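Local coordinates for pectate lyase (Pectobacterium carotovorum, PDB 4U49), which cleaves the alpha-1,4-galacturonan backbone of pectate by calcium-dependent beta-elimination and probably also acts on highly methylated pectins, at residues L26-K31 and A105-A110; Y36-T41 and D72-D77; Q49-S54 and Y88-V93; G139-L144 and N166-E171. All coordinates share one frame; numbering follows the deposited sequence.

Contact 1: residues L26-K31 and A105-A110; sequences LMLLKK and ASTAPA
L28 rests on the flat peptide group that joins S106 to T107. Its CD2 methyl lies over one face of that peptide, 3.6 Å from S106 C, while CD1 approaches from the same side nearer the oxygen end, 3.4 Å from S106 O. With CG between the backbone N and the carbonyl carbon, the crowded position (chi1 53°), the branch is directed at the peptide, and chi2 of 80° sets both methyls against it. CD1 reaches on to T107 CA at 3.6 Å, and CD2 meets the T107 methyl CG2 at 3.9 Å. Two edge strands of opposite sheets meet here, 24-31 and 99-106, in a seven-stranded beta-sandwich with the strand order of a fibronectin type III fold. No hydrogen bond joins the two segments, and the seam is closed by side chains. At its inner end the A105 methyl sits between two leucines, with CB 3.8 Å from L26 CD2 and equally 3.8 Å from L28 CD2. At the outer end K30 is fully extended and slants across T107, its CD 4.1 Å from T107 CB, before NZ bonds to the carbonyl of P82. The T107 hydroxyl is likewise held by the backbone N of Y86.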
loop_
_atom_site.group_PDB
_atom_site.type_symbol
_atom_site.label_atom_id
_atom_site.label_comp_id
_atom_site.label_asym_id
_atom_site.label_seq_id
_atom_site.Cartn_x
_atom_site.Cartn_y
_atom_site.Cartn_z
ATOM N N LEU A 26 11.699 -11.459 2.191
ATOM C CA LEU A 26 10.653 -11.357 3.200
ATOM C C LEU A 26 11.030 -10.361 4.292
ATOM O O LEU A 26 12.136 -10.407 4.832
ATOM C CB LEU A 26 10.378 -12.734 3.817
ATOM C CG LEU A 26 9.384 -12.814 4.977
ATOM C CD1 LEU A 26 7.993 -12.403 4.525
ATOM C CD2 LEU A 26 9.370 -14.219 5.566
ATOM N N MET A 27 10.101 -9.463 4.603
ATOM C CA MET A 27 10.249 -8.514 5.702
ATOM C C MET A 27 9.040 -8.625 6.623
ATOM O O MET A 27 7.996 -9.130 6.214
ATOM C CB MET A 27 10.371 -7.081 5.182
ATOM C CG MET A 27 11.420 -6.883 4.112
ATOM S SD MET A 27 11.637 -5.138 3.718
ATOM C CE MET A 27 9.940 -4.625 3.468
ATOM N N LEU A 28 9.160 -8.142 7.855
ATOM C CA LEU A 28 8.010 -8.175 8.748
ATOM C C LEU A 28 7.853 -6.914 9.585
ATOM O O LEU A 28 8.790 -6.134 9.758
ATOM C CB LEU A 28 8.077 -9.402 9.666
ATOM C CG LEU A 28 9.321 -9.700 10.502
ATOM C CD1 LEU A 28 9.366 -8.848 11.768
ATOM C CD2 LEU A 28 9.364 -11.181 10.856
ATOM N N LEU A 29 6.643 -6.735 10.096
ATOM C CA LEU A 29 6.341 -5.666 11.032
ATOM C C LEU A 29 5.514 -6.238 12.173
ATOM O O LEU A 29 4.372 -6.653 11.971
ATOM C CB LEU A 29 5.588 -4.527 10.341
ATOM C CG LEU A 29 5.191 -3.347 11.229
ATOM C CD1 LEU A 29 6.428 -2.614 11.725
ATOM C CD2 LEU A 29 4.253 -2.395 10.492
ATOM N N LYS A 30 6.101 -6.292 13.363
ATOM C CA LYS A 30 5.362 -6.705 14.550
ATOM C C LYS A 30 4.817 -5.454 15.226
ATOM O O LYS A 30 5.564 -4.690 15.838
ATOM C CB LYS A 30 6.251 -7.514 15.499
ATOM C CG LYS A 30 5.507 -8.131 16.676
ATOM C CD LYS A 30 6.393 -9.094 17.452
ATOM C CE LYS A 30 5.703 -9.557 18.727
ATOM N NZ LYS A 30 6.501 -10.588 19.446
ATOM N N LYS A 31 3.511 -5.250 15.098
ATOM C CA LYS A 31 2.886 -3.979 15.440
ATOM C C LYS A 31 1.375 -4.142 15.542
ATOM O O LYS A 31 0.799 -5.002 14.875
ATOM C CB LYS A 31 3.236 -2.924 14.387
ATOM C CG LYS A 31 2.799 -1.506 14.711
ATOM C CD LYS A 31 3.739 -0.851 15.699
ATOM C CE LYS A 31 4.131 0.544 15.233
ATOM N NZ LYS A 31 4.818 0.504 13.910
ATOM N N ALA A 105 12.980 -14.421 8.194
ATOM C CA ALA A 105 12.734 -13.100 8.755
ATOM C C ALA A 105 12.426 -13.234 10.237
ATOM O O ALA A 105 11.596 -14.050 10.629
ATOM C CB ALA A 105 11.590 -12.409 8.028
ATOM N N SER A 106 13.102 -12.433 11.054
ATOM C CA SER A 106 12.940 -12.498 12.504
ATOM C C SER A 106 12.199 -11.287 13.053
ATOM O O SER A 106 12.397 -10.162 12.589
ATOM C CB SER A 106 14.304 -12.616 13.189
ATOM O OG SER A 106 14.166 -12.599 14.599
ATOM N N THR A 107 11.350 -11.521 14.048
ATOM C CA THR A 107 10.662 -10.438 14.745
ATOM C C THR A 107 11.623 -9.722 15.686
ATOM O O THR A 107 11.379 -8.591 16.106
ATOM C CB THR A 107 9.458 -10.951 15.548
ATOM O OG1 THR A 107 9.909 -11.882 16.539
ATOM C CG2 THR A 107 8.461 -11.642 14.630
ATOM N N ALA A 108 12.715 -10.401 16.017
ATOM C CA ALA A 108 13.770 -9.825 16.839
ATOM C C ALA A 108 14.902 -9.329 15.944
ATOM O O ALA A 108 15.084 -9.828 14.837
ATOM C CB ALA A 108 14.281 -10.850 17.844
ATOM N N PRO A 109 15.662 -8.331 16.414
ATOM C CA PRO A 109 16.762 -7.815 15.591
ATOM C C PRO A 109 17.912 -8.807 15.459
ATOM O O PRO A 109 17.963 -9.797 16.192
ATOM C CB PRO A 109 17.206 -6.561 16.349
ATOM C CG PRO A 109 16.804 -6.818 17.747
ATOM C CD PRO A 109 15.526 -7.590 17.679
ATOM N N ALA A 110 18.821 -8.536 14.528
ATOM C CA ALA A 110 19.959 -9.413 14.278
ATOM C C ALA A 110 21.006 -9.293 15.378
ATOM O O ALA A 110 21.293 -8.196 15.856
ATOM C CB ALA A 110 20.577 -9.102 12.923
#

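Contact 2: residues Y36-T41 and D72-D77; sequences YLSWST and DRTFTD
W39 lies against the backbone of R73 and T74, the main side-chain contact of the pair. With CG between backbone N and carbonyl carbon (chi1 60°), the indole turns across the opposing strand; R73 CA sits over the five-membered ring in a CH-pi contact, 4.0 Å from its centroid. R73 CD approaches W39 NE1 to 3.6 Å, although the N-H itself is bonded to Q49 OE1. Farther along, the T76 hydroxyl meets the edge of the Y36 ring, OG1 to CD1 3.3 Å. Backbone bonds fix the antiparallel register: L37 N to F75 O (2.7 Å), F75 N to L37 O and W39 N to R73 O. Water takes over where the strands part. One molecule accepts from T41 N and R73 NE, each at 2.8 Å; another bridges R73 NH2 and T41 O, and both lie in the guanidinium plane. R73 NH1 donates to D72 O at 3.1 Å and is also held by S70. The side bearing Y36, S38 and T74 reaches N277, N189 and N243 of the catalytic domain, while L37 and W39 enter the core and F75 packs on V51 and I65 at its margin, an arrangement characteristic of a fibronectin type III-like sandwich.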
loop_
_atom_site.group_PDB
_atom_site.type_symbol
_atom_site.label_atom_id
_atom_site.label_comp_id
_atom_site.label_asym_id
_atom_site.label_seq_id
_atom_site.Cartn_x
_atom_site.Cartn_y
_atom_site.Cartn_z
ATOM N N TYR A 36 2.865 -8.736 10.740
ATOM C CA TYR A 36 2.600 -8.623 9.314
ATOM C C TYR A 36 3.795 -9.082 8.504
ATOM O O TYR A 36 4.919 -8.639 8.734
ATOM C CB TYR A 36 2.239 -7.185 8.944
ATOM C CG TYR A 36 1.035 -6.671 9.692
ATOM C CD1 TYR A 36 -0.250 -6.978 9.266
ATOM C CD2 TYR A 36 1.182 -5.893 10.834
ATOM C CE1 TYR A 36 -1.356 -6.521 9.948
ATOM C CE2 TYR A 36 0.079 -5.431 11.526
ATOM C CZ TYR A 36 -1.188 -5.748 11.079
ATOM O OH TYR A 36 -2.295 -5.293 11.756
ATOM N N LEU A 37 3.542 -9.981 7.562
ATOM C CA LEU A 37 4.566 -10.432 6.632
ATOM C C LEU A 37 4.368 -9.723 5.303
ATOM O O LEU A 37 3.242 -9.526 4.865
ATOM C CB LEU A 37 4.507 -11.950 6.436
ATOM C CG LEU A 37 5.181 -12.860 7.466
ATOM C CD1 LEU A 37 4.622 -12.662 8.866
ATOM C CD2 LEU A 37 5.041 -14.315 7.033
ATOM N N SER A 38 5.463 -9.328 4.668
ATOM C CA SER A 38 5.393 -8.723 3.349
ATOM C C SER A 38 6.611 -9.157 2.553
ATOM O O SER A 38 7.716 -9.220 3.090
ATOM C CB SER A 38 5.321 -7.196 3.454
ATOM O OG SER A 38 5.215 -6.598 2.174
ATOM N N TRP A 39 6.422 -9.462 1.276
ATOM C CA TRP A 39 7.544 -9.948 0.487
ATOM C C TRP A 39 7.474 -9.558 -0.978
ATOM O O TRP A 39 6.416 -9.212 -1.496
ATOM C CB TRP A 39 7.659 -11.475 0.611
ATOM C CG TRP A 39 6.460 -12.258 0.135
ATOM C CD1 TRP A 39 6.270 -12.799 -1.108
ATOM C CD2 TRP A 39 5.302 -12.619 0.908
ATOM N NE1 TRP A 39 5.063 -13.460 -1.158
ATOM C CE2 TRP A 39 4.452 -13.358 0.059
ATOM C CE3 TRP A 39 4.902 -12.370 2.225
ATOM C CZ2 TRP A 39 3.223 -13.858 0.496
ATOM C CZ3 TRP A 39 3.681 -12.872 2.652
ATOM C CH2 TRP A 39 2.860 -13.609 1.791
ATOM N N SER A 40 8.626 -9.599 -1.634
ATOM C CA SER A 40 8.689 -9.465 -3.077
ATOM C C SER A 40 9.392 -10.687 -3.637
ATOM O O SER A 40 10.327 -11.208 -3.030
ATOM C CB SER A 40 9.427 -8.192 -3.491
ATOM O OG SER A 40 10.802 -8.287 -3.169
ATOM N N THR A 41 8.941 -11.147 -4.796
ATOM C CA THR A 41 9.572 -12.282 -5.445
ATOM C C THR A 41 9.704 -12.008 -6.940
ATOM O O THR A 41 8.898 -11.279 -7.521
ATOM C CB THR A 41 8.777 -13.587 -5.208
ATOM O OG1 THR A 41 9.528 -14.709 -5.694
ATOM C CG2 THR A 41 7.426 -13.535 -5.905
ATOM N N ASP A 72 -0.977 -12.816 -3.645
ATOM C CA ASP A 72 -0.746 -12.113 -2.381
ATOM C C ASP A 72 0.746 -11.919 -2.130
ATOM O O ASP A 72 1.547 -12.809 -2.407
ATOM C CB ASP A 72 -1.370 -12.875 -1.205
ATOM C CG ASP A 72 -2.883 -12.712 -1.126
ATOM O OD1 ASP A 72 -3.484 -12.118 -2.049
ATOM O OD2 ASP A 72 -3.472 -13.198 -0.135
ATOM N N ARG A 73 1.119 -10.753 -1.611
ATOM C CA ARG A 73 2.507 -10.505 -1.237
ATOM C C ARG A 73 2.597 -10.063 0.220
ATOM O O ARG A 73 3.617 -9.526 0.656
ATOM C CB ARG A 73 3.142 -9.456 -2.157
ATOM C CG ARG A 73 3.283 -9.906 -3.615
ATOM C CD ARG A 73 4.223 -11.097 -3.753
ATOM N NE ARG A 73 4.463 -11.453 -5.152
ATOM C CZ ARG A 73 3.778 -12.377 -5.819
ATOM N NH1 ARG A 73 2.802 -13.049 -5.222
ATOM N NH2 ARG A 73 4.071 -12.635 -7.088
ATOM N N THR A 74 1.513 -10.280 0.963
ATOM C CA THR A 74 1.494 -10.053 2.403
ATOM C C THR A 74 0.738 -11.159 3.127
ATOM O O THR A 74 -0.015 -11.912 2.514
ATOM C CB THR A 74 0.825 -8.718 2.785
ATOM O OG1 THR A 74 -0.586 -8.815 2.556
ATOM C CG2 THR A 74 1.398 -7.562 1.987
ATOM N N PHE A 75 0.939 -11.239 4.438
ATOM C CA PHE A 75 0.162 -12.131 5.288
ATOM C C PHE A 75 0.089 -11.564 6.696
ATOM O O PHE A 75 1.072 -11.029 7.207
ATOM C CB PHE A 75 0.768 -13.538 5.319
ATOM C CG PHE A 75 0.061 -14.478 6.257
ATOM C CD1 PHE A 75 -1.129 -15.080 5.882
ATOM C CD2 PHE A 75 0.581 -14.755 7.513
ATOM C CE1 PHE A 75 -1.787 -15.942 6.740
ATOM C CE2 PHE A 75 -0.074 -15.614 8.376
ATOM C CZ PHE A 75 -1.259 -16.208 7.988
ATOM N N THR A 76 -1.077 -11.686 7.323
ATOM C CA THR A 76 -1.260 -11.216 8.692
ATOM C C THR A 76 -1.353 -12.391 9.659
ATOM O O THR A 76 -2.272 -13.202 9.571
ATOM C CB THR A 76 -2.525 -10.350 8.836
ATOM O OG1 THR A 76 -2.420 -9.192 7.998
ATOM C CG2 THR A 76 -2.700 -9.905 10.282
ATOM N N ASP A 77 -0.401 -12.477 10.582
ATOM C CA ASP A 77 -0.391 -13.543 11.577
ATOM C C ASP A 77 -1.002 -13.056 12.885
ATOM O O ASP A 77 -0.438 -12.198 13.563
ATOM C CB ASP A 77 1.037 -14.055 11.806
ATOM C CG ASP A 77 1.094 -15.228 12.774
ATOM O OD1 ASP A 77 2.212 -15.635 13.149
ATOM O OD2 ASP A 77 0.027 -15.744 13.165
HETATM O O HOH W 1 6.647 -9.933 -5.849
HETATM O O HOH W 2 6.079 -11.405 -8.850
#

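Contact 3: residues Q49-S54 and Y88-V93; sequences QDVYRS and YWVDTV
Two central strands of the four-stranded sheet in a fibronectin type III-like sandwich pair here, antiparallel, and Y52 and W89 face each other at a hydrogen-bonded position. Y52 N donates to W89 O at 2.8 Å and W89 N returns the bond to Y52 O at 3.0 Å. D50 N to D91 O and D91 N to D50 O repeat the pattern, each at 2.7 Å. On the side bearing these residues, CB of Y52 and CB of W89 touch at 4.1 Å, and the rim of the indole runs past S54, whose N lies in the ring plane. The Y52 ring crosses D91 at about a right angle, CE2 to OD2 3.8 Å. D50 is probably neutralised by R48 and K64. On the other side, with CG anti to the backbone N (chi1 179°), R53 runs alongside Y88, its CG 3.7 Å from Y88 CE1, guanidinium and ring turned 86° apart. R53 NH2 bonds to T79 OG1 and forms a salt bridge with D77, which takes the hydrogen bond of Y88 OH. V51 and V90 share that inner side and pack on L37 and W39 of strand 34-41, while strands 62-68 and 99-106 flank the pair.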
loop_
_atom_site.group_PDB
_atom_site.type_symbol
_atom_site.label_atom_id
_atom_site.label_comp_id
_atom_site.label_asym_id
_atom_site.label_seq_id
_atom_site.Cartn_x
_atom_site.Cartn_y
_atom_site.Cartn_z
ATOM N N GLN A 49 1.657 -20.191 -2.698
ATOM C CA GLN A 49 2.634 -19.698 -1.734
ATOM C C GLN A 49 2.343 -20.257 -0.342
ATOM O O GLN A 49 1.185 -20.338 0.072
ATOM C CB GLN A 49 2.636 -18.172 -1.707
ATOM C CG GLN A 49 2.940 -17.537 -3.048
ATOM C CD GLN A 49 2.881 -16.028 -3.001
ATOM O OE1 GLN A 49 3.912 -15.358 -2.963
ATOM N NE2 GLN A 49 1.670 -15.482 -3.005
ATOM N N ASP A 50 3.392 -20.644 0.379
ATOM C CA ASP A 50 3.232 -21.231 1.711
ATOM C C ASP A 50 3.930 -20.389 2.774
ATOM O O ASP A 50 5.045 -19.917 2.563
ATOM C CB ASP A 50 3.787 -22.657 1.750
ATOM C CG ASP A 50 2.945 -23.641 0.961
ATOM O OD1 ASP A 50 1.794 -23.311 0.611
ATOM O OD2 ASP A 50 3.432 -24.762 0.707
ATOM N N VAL A 51 3.274 -20.216 3.916
ATOM C CA VAL A 51 3.833 -19.439 5.018
ATOM C C VAL A 51 4.278 -20.339 6.170
ATOM O O VAL A 51 3.502 -21.163 6.659
ATOM C CB VAL A 51 2.818 -18.413 5.554
ATOM C CG1 VAL A 51 3.410 -17.635 6.721
ATOM C CG2 VAL A 51 2.374 -17.473 4.440
ATOM N N TYR A 52 5.525 -20.167 6.606
ATOM C CA TYR A 52 6.081 -20.963 7.696
ATOM C C TYR A 52 6.482 -20.099 8.885
ATOM O O TYR A 52 6.926 -18.965 8.724
ATOM C CB TYR A 52 7.290 -21.768 7.214
ATOM C CG TYR A 52 6.932 -22.907 6.291
ATOM C CD1 TYR A 52 6.826 -24.206 6.770
ATOM C CD2 TYR A 52 6.695 -22.683 4.941
ATOM C CE1 TYR A 52 6.493 -25.253 5.930
ATOM C CE2 TYR A 52 6.363 -23.724 4.093
ATOM C CZ TYR A 52 6.265 -25.005 4.594
ATOM O OH TYR A 52 5.934 -26.044 3.754
ATOM N N ARG A 53 6.315 -20.654 10.080
ATOM C CA ARG A 53 6.674 -19.973 11.314
ATOM C C ARG A 53 7.437 -20.925 12.233
ATOM O O ARG A 53 7.070 -22.090 12.364
ATOM C CB ARG A 53 5.420 -19.445 12.015
ATOM C CG ARG A 53 5.691 -18.736 13.329
ATOM C CD ARG A 53 4.631 -19.093 14.353
ATOM N NE ARG A 53 3.375 -18.394 14.122
ATOM C CZ ARG A 53 2.192 -18.818 14.554
ATOM N NH1 ARG A 53 2.091 -19.960 15.225
ATOM N NH2 ARG A 53 1.106 -18.106 14.300
ATOM N N SER A 54 8.500 -20.431 12.861
ATOM C CA SER A 54 9.269 -21.235 13.814
ATOM C C SER A 54 8.402 -21.673 14.998
ATOM O O SER A 54 7.376 -21.051 15.271
ATOM C CB SER A 54 10.476 -20.446 14.317
ATOM O OG SER A 54 10.055 -19.268 14.982
ATOM N N TYR A 88 10.188 -16.366 10.393
ATOM C CA TYR A 88 9.200 -16.662 9.361
ATOM C C TYR A 88 9.870 -16.960 8.025
ATOM O O TYR A 88 10.965 -16.471 7.749
ATOM C CB TYR A 88 8.223 -15.497 9.186
ATOM C CG TYR A 88 7.258 -15.276 10.328
ATOM C CD1 TYR A 88 5.999 -15.860 10.321
ATOM C CD2 TYR A 88 7.597 -14.461 11.403
ATOM C CE1 TYR A 88 5.107 -15.650 11.357
ATOM C CE2 TYR A 88 6.713 -14.245 12.443
ATOM C CZ TYR A 88 5.470 -14.841 12.414
ATOM O OH TYR A 88 4.582 -14.633 13.442
ATOM N N TRP A 89 9.196 -17.765 7.207
ATOM C CA TRP A 89 9.588 -18.015 5.822
ATOM C C TRP A 89 8.356 -18.010 4.929
ATOM O O TRP A 89 7.275 -18.398 5.368
ATOM C CB TRP A 89 10.293 -19.367 5.666
ATOM C CG TRP A 89 11.568 -19.527 6.412
ATOM C CD1 TRP A 89 12.831 -19.405 5.910
ATOM C CD2 TRP A 89 11.715 -19.876 7.792
ATOM N NE1 TRP A 89 13.756 -19.647 6.894
ATOM C CE2 TRP A 89 13.097 -19.934 8.060
ATOM C CE3 TRP A 89 10.813 -20.134 8.828
ATOM C CZ2 TRP A 89 13.600 -20.241 9.324
ATOM C CZ3 TRP A 89 11.314 -20.438 10.082
ATOM C CH2 TRP A 89 12.694 -20.487 10.320
ATOM N N VAL A 90 8.513 -17.590 3.677
ATOM C CA VAL A 90 7.490 -17.864 2.671
ATOM C C VAL A 90 8.096 -18.698 1.539
ATOM O O VAL A 90 9.215 -18.443 1.085
ATOM C CB VAL A 90 6.847 -16.572 2.099
ATOM C CG1 VAL A 90 6.126 -15.803 3.196
ATOM C CG2 VAL A 90 7.883 -15.689 1.424
ATOM N N ASP A 91 7.363 -19.721 1.117
ATOM C CA ASP A 91 7.770 -20.556 -0.005
ATOM C C ASP A 91 6.858 -20.263 -1.182
ATOM O O ASP A 91 5.642 -20.209 -1.020
ATOM C CB ASP A 91 7.704 -22.048 0.352
ATOM C CG ASP A 91 8.855 -22.498 1.236
ATOM O OD1 ASP A 91 9.583 -21.635 1.768
ATOM O OD2 ASP A 91 9.024 -23.726 1.405
ATOM N N THR A 92 7.432 -20.060 -2.362
ATOM C CA THR A 92 6.613 -19.915 -3.557
ATOM C C THR A 92 6.723 -21.167 -4.412
ATOM O O THR A 92 7.807 -21.726 -4.578
ATOM C CB THR A 92 7.012 -18.691 -4.395
ATOM O OG1 THR A 92 8.331 -18.878 -4.919
ATOM C CG2 THR A 92 6.971 -17.430 -3.547
ATOM N N VAL A 93 5.590 -21.611 -4.941
ATOM C CA VAL A 93 5.563 -22.773 -5.817
ATOM C C VAL A 93 5.222 -22.326 -7.233
ATOM O O VAL A 93 4.211 -21.659 -7.456
ATOM C CB VAL A 93 4.551 -23.823 -5.329
ATOM C CG1 VAL A 93 4.614 -25.071 -6.197
ATOM C CG2 VAL A 93 4.818 -24.174 -3.873
#

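Contact 4: residues G139-L144 and N166-E171; sequences GITLGL and NLRISE
L142 lays its side chain across the tip of L167, the two crossing at about a right angle with their CD1 atoms 3.7 Å apart. Such contacts between residues of successive turns belong to the right-handed parallel beta-helix of the pectate lyases, in which strand 141-142 runs parallel to strand 167-169. L167 points away from the pairing at its start, but with CG anti to the backbone N (chi1 174°) its CD1 returns to I140 and L142. Four backbone bonds hold the strands: G139 N to N166 O at 2.7 Å, R168 N to I140 O, L142 N to R168 O at 2.7 Å and S170 N to L142 O. N166 adopts left-handed backbone angles at the corner where the chain changes face. G139 also has a positive phi (86°), at which a side chain would press on the preceding carbonyl. Along the outer side T141 crosses R168 obliquely, its OG1 3.4 Å from R168 CD, while its CG2 meets S170 CB at 3.7 Å. The guanidinium has several partners: NH1 forms a salt bridge with E193, NH2 donates to L28 O, and a water in the guanidinium plane accepts from R168 NH2 and donates to G139 O, both at 3.1 Å.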
loop_
_atom_site.group_PDB
_atom_site.type_symbol
_atom_site.label_atom_id
_atom_site.label_comp_id
_atom_site.label_asym_id
_atom_site.label_seq_id
_atom_site.Cartn_x
_atom_site.Cartn_y
_atom_site.Cartn_z
ATOM N N GLY A 139 15.903 -4.453 2.162
ATOM C CA GLY A 139 15.272 -4.428 3.468
ATOM C C GLY A 139 15.813 -3.399 4.443
ATOM O O GLY A 139 15.459 -3.425 5.621
ATOM N N ILE A 140 16.664 -2.490 3.973
ATOM C CA ILE A 140 17.202 -1.468 4.865
ATOM C C ILE A 140 16.123 -0.461 5.226
ATOM O O ILE A 140 15.048 -0.441 4.625
ATOM C CB ILE A 140 18.400 -0.710 4.254
ATOM C CG1 ILE A 140 17.952 0.139 3.062
ATOM C CG2 ILE A 140 19.513 -1.677 3.874
ATOM C CD1 ILE A 140 18.981 1.154 2.615
ATOM N N THR A 141 16.419 0.371 6.216
ATOM C CA THR A 141 15.502 1.416 6.638
ATOM C C THR A 141 16.009 2.770 6.166
ATOM O O THR A 141 17.188 3.083 6.320
ATOM C CB THR A 141 15.330 1.432 8.166
ATOM O OG1 THR A 141 14.806 0.172 8.598
ATOM C CG2 THR A 141 14.382 2.550 8.594
ATOM N N LEU A 142 15.119 3.558 5.573
ATOM C CA LEU A 142 15.453 4.912 5.149
ATOM C C LEU A 142 14.439 5.897 5.703
ATOM O O LEU A 142 13.293 5.537 5.966
ATOM C CB LEU A 142 15.493 5.019 3.626
ATOM C CG LEU A 142 16.614 4.315 2.865
ATOM C CD1 LEU A 142 16.439 4.561 1.370
ATOM C CD2 LEU A 142 17.979 4.797 3.335
ATOM N N GLY A 143 14.858 7.144 5.867
ATOM C CA GLY A 143 13.963 8.176 6.346
ATOM C C GLY A 143 14.624 9.536 6.382
ATOM O O GLY A 143 15.852 9.645 6.435
ATOM N N LEU A 144 13.803 10.577 6.332
ATOM C CA LEU A 144 14.281 11.939 6.515
ATOM C C LEU A 144 13.798 12.431 7.874
ATOM O O LEU A 144 14.319 12.013 8.908
ATOM C CB LEU A 144 13.795 12.845 5.382
ATOM C CG LEU A 144 14.317 12.467 3.992
ATOM C CD1 LEU A 144 13.601 13.247 2.898
ATOM C CD2 LEU A 144 15.826 12.671 3.903
ATOM N N ASN A 166 11.668 -3.738 -1.457
ATOM C CA ASN A 166 12.268 -4.184 -0.202
ATOM C C ASN A 166 12.848 -3.034 0.621
ATOM O O ASN A 166 14.052 -2.969 0.856
ATOM C CB ASN A 166 13.343 -5.230 -0.495
ATOM C CG ASN A 166 12.831 -6.346 -1.383
ATOM O OD1 ASN A 166 11.680 -6.766 -1.265
ATOM N ND2 ASN A 166 13.681 -6.832 -2.281
ATOM N N LEU A 167 11.975 -2.135 1.060
ATOM C CA LEU A 167 12.400 -0.940 1.775
ATOM C C LEU A 167 11.538 -0.680 3.000
ATOM O O LEU A 167 10.322 -0.872 2.972
ATOM C CB LEU A 167 12.357 0.278 0.845
ATOM C CG LEU A 167 12.639 1.648 1.473
ATOM C CD1 LEU A 167 14.084 1.747 1.945
ATOM C CD2 LEU A 167 12.308 2.770 0.499
ATOM N N ARG A 168 12.179 -0.241 4.075
ATOM C CA ARG A 168 11.469 0.198 5.262
ATOM C C ARG A 168 11.606 1.709 5.394
ATOM O O ARG A 168 12.714 2.243 5.358
ATOM C CB ARG A 168 12.010 -0.510 6.506
ATOM C CG ARG A 168 11.205 -0.279 7.771
ATOM C CD ARG A 168 11.730 -1.146 8.912
ATOM N NE ARG A 168 11.751 -2.559 8.554
ATOM C CZ ARG A 168 10.809 -3.435 8.892
ATOM N NH1 ARG A 168 9.764 -3.052 9.610
ATOM N NH2 ARG A 168 10.916 -4.699 8.513
ATOM N N ILE A 169 10.480 2.401 5.506
ATOM C CA ILE A 169 10.504 3.837 5.750
ATOM C C ILE A 169 10.318 4.051 7.242
ATOM O O ILE A 169 9.363 3.551 7.834
ATOM C CB ILE A 169 9.428 4.573 4.943
ATOM C CG1 ILE A 169 9.702 4.399 3.447
ATOM C CG2 ILE A 169 9.414 6.058 5.295
ATOM C CD1 ILE A 169 8.691 5.073 2.555
ATOM N N SER A 170 11.254 4.775 7.847
ATOM C CA SER A 170 11.343 4.852 9.298
ATOM C C SER A 170 10.153 5.554 9.931
ATOM O O SER A 170 9.437 6.328 9.286
ATOM C CB SER A 170 12.628 5.565 9.715
ATOM O OG SER A 170 12.487 6.963 9.566
ATOM N N GLU A 171 9.963 5.279 11.214
ATOM C CA GLU A 171 8.880 5.863 11.986
ATOM C C GLU A 171 9.039 7.375 12.126
ATOM O O GLU A 171 8.060 8.119 12.075
ATOM C CB GLU A 171 8.817 5.200 13.365
ATOM C CG GLU A 171 7.649 5.620 14.226
ATOM C CD GLU A 171 7.564 4.813 15.507
ATOM O OE1 GLU A 171 8.583 4.204 15.887
ATOM O OE2 GLU A 171 6.479 4.772 16.127
HETATM O O HOH W 3 13.588 -5.319 7.169
#

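How the contacts relate
Local pairings build a two-domain enzyme, a small sandwich docked on a long beta-helix. Contacts 1, 2 and 3 share the sandwich, their centres 10 to 14 Å apart. Contact 1 joins its two sheets: M27 N probably bonds to S38 O (2.8 Å), tying it to contact 2, while A105 O probably bonds to Y88 N (2.7 Å), tying it to contact 3. L37 CD2 and V51 CG1, 3.7 Å apart, link contacts 2 and 3 through the core. Contact 4 belongs to the beta-helix, where S40 OG of contact 2 meets N166 OD1 at 2.6 Å. I169 of contact 4 has its side chain about 8 Å from that of calcium ligand D194, though this chain carries no calcium.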